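Local coordinates for insulinase family protease (Yersinia pestis, PDB 3GO9), which is a predicted protease of the insulinase (M16) family and probably cleaves peptide bonds, at residues W206-P209 against D210-T213; A227-S230 against K231-E235. One frame throughout, in Å; residues are numbered along the deposited sequence. Where two conformers were deposited one is given.

Interaction 1. Residues W206-P209 against D210-T213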
ATOM      1  N   TRP A 206      11.087 -19.265  10.170  1.00  9.77           N
ATOM      2  CA  TRP A 206      10.778 -18.024   9.509  1.00 10.08           C
ATOM      3  C   TRP A 206      10.357 -16.904  10.463  1.00  9.08           C
ATOM      4  O   TRP A 206      10.472 -15.738  10.095  1.00 10.49           O
ATOM      5  CB  TRP A 206       9.725 -18.253   8.431  1.00 10.49           C
ATOM      6  CG  TRP A 206      10.197 -19.120   7.355  1.00  9.20           C
ATOM      7  CD1 TRP A 206       9.848 -20.412   7.166  1.00 12.33           C
ATOM      8  CD2 TRP A 206      11.140 -18.806   6.315  1.00 10.68           C
ATOM      9  NE1 TRP A 206      10.507 -20.942   6.069  1.00 13.92           N
ATOM     10  CE2 TRP A 206      11.283 -19.967   5.517  1.00 11.07           C
ATOM     11  CE3 TRP A 206      11.854 -17.662   5.961  1.00 13.00           C
ATOM     12  CZ2 TRP A 206      12.098 -20.009   4.397  1.00 13.55           C
ATOM     13  CZ3 TRP A 206      12.675 -17.700   4.823  1.00 18.48           C
ATOM     14  CH2 TRP A 206      12.785 -18.876   4.053  1.00 15.11           C
ATOM     15  N   TYR A 207       9.969 -17.201  11.691  1.00  8.77           N
ATOM     16  CA  TYR A 207       9.661 -16.119  12.659  1.00  8.98           C
ATOM     17  C   TYR A 207      10.910 -15.874  13.496  1.00 10.34           C
ATOM     18  O   TYR A 207      11.063 -16.442  14.583  1.00 11.05           O
ATOM     19  CB  TYR A 207       8.458 -16.460  13.525  1.00 10.17           C
ATOM     20  CG  TYR A 207       7.103 -16.075  12.942  1.00  9.91           C
ATOM     21  CD1 TYR A 207       6.687 -16.514  11.685  1.00 10.33           C
ATOM     22  CD2 TYR A 207       6.182 -15.317  13.685  1.00  8.27           C
ATOM     23  CE1 TYR A 207       5.459 -16.172  11.175  1.00  8.87           C
ATOM     24  CE2 TYR A 207       4.937 -14.967  13.199  1.00  9.62           C
ATOM     25  CZ  TYR A 207       4.565 -15.393  11.920  1.00  8.90           C
ATOM     26  OH  TYR A 207       3.298 -15.046  11.438  1.00 10.82           O
ATOM     27  N   THR A 208      11.811 -15.075  12.916  1.00 10.02           N
ATOM     28  CA  THR A 208      13.076 -14.684  13.537  1.00 10.56           C
ATOM     29  C   THR A 208      13.080 -13.152  13.739  1.00  8.64           C
ATOM     30  O   THR A 208      12.472 -12.415  12.929  1.00  8.75           O
ATOM     31  CB  THR A 208      14.293 -15.150  12.703  1.00  9.45           C
ATOM     32  OG1 THR A 208      14.217 -14.607  11.389  1.00 11.69           O
ATOM     33  CG2 THR A 208      14.266 -16.721  12.551  1.00 12.65           C
ATOM     34  N   PRO A 209      13.750 -12.646  14.799  1.00  8.44           N
ATOM     35  CA  PRO A 209      13.616 -11.221  15.171  1.00  7.23           C
ATOM     36  C   PRO A 209      14.183 -10.296  14.133  1.00  8.42           C
ATOM     37  O   PRO A 209      13.741  -9.147  13.996  1.00  9.32           O
ATOM     38  CB  PRO A 209      14.337 -11.103  16.513  1.00  7.86           C
ATOM     39  CG  PRO A 209      15.128 -12.409  16.660  1.00  6.51           C
ATOM     40  CD  PRO A 209      14.329 -13.434  15.882  1.00  8.37           C
ATOM     41  N   ASP A 210      15.192 -10.792  13.391  1.00  9.23           N
ATOM     42  CA  ASP A 210      15.784 -10.005  12.324  1.00 10.92           C
ATOM     43  C   ASP A 210      14.873  -9.777  11.121  1.00 11.48           C
ATOM     44  O   ASP A 210      15.205  -8.957  10.238  1.00 12.94           O
ATOM     45  CB  ASP A 210      17.137 -10.632  11.898  1.00 11.76           C
ATOM     46  CG  ASP A 210      16.993 -12.024  11.319  1.00 14.77           C
ATOM     47  OD1 ASP A 210      16.070 -12.756  11.726  1.00 12.37           O
ATOM     48  OD2 ASP A 210      17.879 -12.412  10.489  1.00 14.06           O
ATOM     49  N   ALA A 211      13.725 -10.471  11.083  1.00 10.16           N
ATOM     50  CA  ALA A 211      12.735 -10.319  10.051  1.00 10.90           C
ATOM     51  C   ALA A 211      11.489  -9.593  10.571  1.00 10.51           C
ATOM     52  O   ALA A 211      10.473  -9.630   9.899  1.00 11.23           O
ATOM     53  CB  ALA A 211      12.353 -11.657   9.512  1.00 11.95           C
HETATM   54  N   MSE A 212      11.605  -8.909  11.710  1.00  8.87           N
HETATM   55  CA  MSE A 212      10.445  -8.273  12.359  1.00  7.78           C
HETATM   56  C   MSE A 212      10.666  -6.803  12.634  1.00  8.80           C
HETATM   57  O   MSE A 212      11.750  -6.394  13.046  1.00  8.78           O
HETATM   58  CB  MSE A 212      10.108  -8.934  13.689  1.00  8.48           C
HETATM   59  CG  MSE A 212       9.854 -10.425  13.540  1.00  9.16           C
HETATM   60 SE   MSE A 212       9.290 -11.179  15.215  0.60 11.16          SE
HETATM   61  CE  MSE A 212       9.004 -13.017  14.621  1.00 10.56           C
ATOM     62  N   THR A 213       9.601  -6.036  12.471  1.00  6.82           N
ATOM     63  CA  THR A 213       9.573  -4.634  12.889  1.00  7.37           C
ATOM     64  C   THR A 213       8.261  -4.348  13.572  1.00  8.58           C
ATOM     65  O   THR A 213       7.170  -4.601  12.985  1.00  8.41           O
ATOM     66  CB  THR A 213       9.718  -3.657  11.731  1.00  7.46           C
ATOM     67  OG1 THR A 213      10.905  -3.979  10.954  1.00 11.38           O
ATOM     68  CG2 THR A 213       9.800  -2.241  12.190  1.00 10.51           C
TER
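A tight turn of 3-10 character, made where Thr208 and Pro209 meet Asp210, Ala211 and Met212, carries the chain from the end of helix 196-206 into strand 212-218. Two overlapping i to i+3 bonds define it. Ala211 N gives its hydrogen to Thr208 O at 3.0 Å, and one residue on, Met212 N does the same to Pro209 O at 3.1 Å. Both donors lie well above the plane of the carbonyl they use, 48° and 66° out of it respectively. Just upstream, Tyr207, the first residue to leave helical backbone angles, is the centre of an inverse gamma turn.

A side-chain bond reinforces the turn. Thr208 and Asp210 run alongside each other, pointing the same way, and Thr208 OG1 donates to Asp210 OD1 at 2.6 Å, meeting that oxygen nearly along its C-O axis. With CG between its backbone N and carbonyl carbon (chi1 63°), the carboxylate of Asp210 lies beside Thr208. Its other oxygen, OD2, accepts from Arg240 N, so both ends of the carboxylate are engaged and its rotation should be restricted.

Met212, a buried selenomethionine, reaches back across the turn. Its CG passes 3.3 Å from Thr208 O, and the extended chain beyond it runs to Tyr207, crossing that side chain at about a right angle. The tyrosine OH points elsewhere, to a hydrogen bond with Tyr116 OH, while Val56 of strand 50-56 packs against both Tyr207 and Met212. The methyl CE of Met212 rests 3.7 Å from Tyr207 CB and 3.8 Å from CD2 of the same ring, approaching it obliquely.

Interaction 2. Residues A227-S230 against K231-E235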
ATOM      1  N   ALA A 227      11.349   0.787  26.781  1.00 12.60           N
ATOM      2  CA  ALA A 227      11.769  -0.224  27.734  1.00 12.05           C
ATOM      3  C   ALA A 227      10.880  -1.447  27.713  1.00 12.44           C
ATOM      4  O   ALA A 227      11.367  -2.549  27.803  1.00 13.39           O
ATOM      5  CB  ALA A 227      11.888   0.353  29.152  1.00 14.18           C
ATOM      6  N   GLN A 228       9.574  -1.259  27.523  1.00 11.85           N
ATOM      7  CA  GLN A 228       8.687  -2.357  27.465  1.00 11.19           C
ATOM      8  C   GLN A 228       8.912  -3.196  26.216  1.00 10.20           C
ATOM      9  O   GLN A 228       8.749  -4.428  26.230  1.00 11.23           O
ATOM     10  CB  GLN A 228       7.275  -1.840  27.411  1.00 12.75           C
ATOM     11  CG  GLN A 228       6.782  -1.357  28.703  1.00 16.60           C
ATOM     12  CD  GLN A 228       5.366  -0.881  28.515  1.00 22.00           C
ATOM     13  OE1 GLN A 228       5.168   0.182  27.998  1.00 22.99           O
ATOM     14  NE2 GLN A 228       4.381  -1.745  28.811  1.00 27.99           N
ATOM     15  N   ILE A 229       9.171  -2.508  25.117  1.00  9.70           N
ATOM     16  CA  ILE A 229       9.455  -3.249  23.854  1.00  9.67           C
ATOM     17  C   ILE A 229      10.706  -4.099  24.029  1.00 11.11           C
ATOM     18  O   ILE A 229      10.731  -5.274  23.641  1.00 10.20           O
ATOM     19  CB  ILE A 229       9.600  -2.281  22.673  1.00 10.75           C
ATOM     20  CG1 ILE A 229       8.230  -1.690  22.301  1.00 11.59           C
ATOM     21  CG2 ILE A 229      10.347  -2.941  21.456  1.00 10.67           C
ATOM     22  CD1 ILE A 229       8.349  -0.437  21.421  1.00 14.10           C
ATOM     23  N   SER A 230      11.758  -3.534  24.590  1.00 11.24           N
ATOM     24  CA  SER A 230      12.974  -4.328  24.845  1.00 12.36           C
ATOM     25  C   SER A 230      12.718  -5.542  25.707  1.00 13.31           C
ATOM     26  O   SER A 230      13.153  -6.656  25.400  1.00 15.17           O
ATOM     27  CB  SER A 230      14.013  -3.440  25.518  1.00 13.50           C
ATOM     28  OG  SER A 230      15.223  -4.151  25.612  1.00 15.72           O
ATOM     29  N   LYS A 231      11.969  -5.377  26.760  1.00 13.20           N
ATOM     30  CA  LYS A 231      11.690  -6.484  27.679  0.60 15.37           C
ATOM     31  C   LYS A 231      10.804  -7.554  27.040  1.00 14.37           C
ATOM     32  O   LYS A 231      10.959  -8.733  27.329  1.00 16.21           O
ATOM     33  CB  LYS A 231      11.066  -5.976  28.984  0.60 15.99           C
ATOM     34  CG  LYS A 231      11.937  -4.945  29.749  0.60 19.34           C
ATOM     35  CD  LYS A 231      11.357  -4.599  31.116  0.60 22.81           C
ATOM     36  CE  LYS A 231      12.297  -3.718  31.937  0.60 23.88           C
ATOM     37  NZ  LYS A 231      12.305  -2.318  31.533  0.60 23.75           N
ATOM     38  N   ALA A 232       9.888  -7.162  26.140  1.00 13.06           N
ATOM     39  CA  ALA A 232       8.999  -8.090  25.449  1.00 12.24           C
ATOM     40  C   ALA A 232       9.684  -8.892  24.377  1.00 11.63           C
ATOM     41  O   ALA A 232       9.353 -10.063  24.223  1.00 12.49           O
ATOM     42  CB  ALA A 232       7.784  -7.369  24.889  1.00 13.11           C
ATOM     43  N   PHE A 233      10.597  -8.262  23.624  1.00 11.44           N
ATOM     44  CA  PHE A 233      11.079  -8.863  22.392  1.00 10.42           C
ATOM     45  C   PHE A 233      12.562  -9.223  22.366  1.00 11.21           C
ATOM     46  O   PHE A 233      13.025  -9.754  21.368  1.00 11.44           O
ATOM     47  CB  PHE A 233      10.756  -7.971  21.192  1.00  9.44           C
ATOM     48  CG  PHE A 233       9.253  -7.774  20.955  1.00 10.66           C
ATOM     49  CD1 PHE A 233       8.637  -6.622  21.365  1.00 10.45           C
ATOM     50  CD2 PHE A 233       8.482  -8.790  20.410  1.00  9.21           C
ATOM     51  CE1 PHE A 233       7.292  -6.448  21.192  1.00 13.00           C
ATOM     52  CE2 PHE A 233       7.114  -8.601  20.202  1.00 11.66           C
ATOM     53  CZ  PHE A 233       6.546  -7.427  20.595  1.00 10.22           C
ATOM     54  N   SER A 234      13.312  -8.881  23.409  1.00 11.79           N
ATOM     55  CA  SER A 234      14.765  -9.083  23.336  0.60 12.48           C
ATOM     56  C   SER A 234      15.196 -10.555  23.464  1.00 13.39           C
ATOM     57  O   SER A 234      16.361 -10.880  23.138  1.00 12.84           O
ATOM     58  CB  SER A 234      15.495  -8.214  24.365  0.60 12.52           C
ATOM     59  OG  SER A 234      15.141  -8.604  25.694  0.60 12.41           O
ATOM     60  N   GLU A 235      14.295 -11.401  23.915  1.00 11.99           N
ATOM     61  CA  GLU A 235      14.594 -12.801  24.120  1.00 14.17           C
ATOM     62  C   GLU A 235      14.331 -13.652  22.865  1.00 14.54           C
ATOM     63  O   GLU A 235      14.745 -14.823  22.804  1.00 16.00           O
ATOM     64  CB  GLU A 235      13.871 -13.248  25.413  1.00 15.84           C
ATOM     65  CG  GLU A 235      13.950 -14.710  25.777  1.00 16.36           C
ATOM     66  CD  GLU A 235      15.340 -15.217  26.011  1.00 17.16           C
ATOM     67  OE1 GLU A 235      16.208 -14.474  26.533  1.00 17.02           O
ATOM     68  OE2 GLU A 235      15.464 -16.389  25.640  1.00 16.82           O
TER
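Residues 227-230 and 231-233 continue helix 222-233, and Ser234 and Glu235 follow in loop or turn. A run of i to i+4 backbone bonds joins the two segments: Lys231 N to Ala227 O, Ala232 N to Gln228 O, Phe233 N to Ile229 O, and Ser234 N to Ser230 O. The third of these spans 3.0 Å from Phe233 N to Ile229 O.

Ser230 O is gripped twice by one residue. Ser234 N reaches it at 3.0 Å and, in the conformer described, Ser234 OG at 2.8 Å, the two donors arriving from opposite faces of the carbonyl plane. Ser234 OG gets there by folding back between its own backbone N and carbonyl carbon (chi1 64°), which gives the carbonyl of Ser230 a side-chain donor besides the backbone one. One turn back on the outer surface, Lys231 lays its CG 3.1 Å from Ala227 O and then bends at its last torsion, bringing NZ to 3.6 Å from Ala227 CB; this residue too has a second conformer.

The buried side is apolar. Ile229 CG2 and Phe233 CD1 are 4.1 Å apart, a loose touch, and Ile229 O lies near the plane of the Phe233 ring, at its edge, 3.4 Å from CD1. Both side chains pack on Leu214 of strand 212-218. Phe233 also stacks with Phe35 and touches Leu135 and Ser136, so its ring meets both strand 212-218 of the mixed sheet and helix 125-140.

How the interactions relate
Along the chain the two come in series: interaction 1 leads into strand 212-218, and interaction 2 lies in the last part of helix 222-233, the next element after that strand, and the residues after it. Their centres are about 14 Å apart and their nearest atoms about 5 Å, so they do not touch directly. Leu214, just past the end of 210-213, bridges the gap by receiving Ile229 and Phe233. Asn33 is a second shared neighbour, touched by Pro209 and hydrogen-bonded to Phe233 O. The strand belongs to the seven-stranded mixed sheet, between 36-41 and 50-56, and the helix packs on it through Leu214; this is architecture, and neither contact contains a zinc ligand.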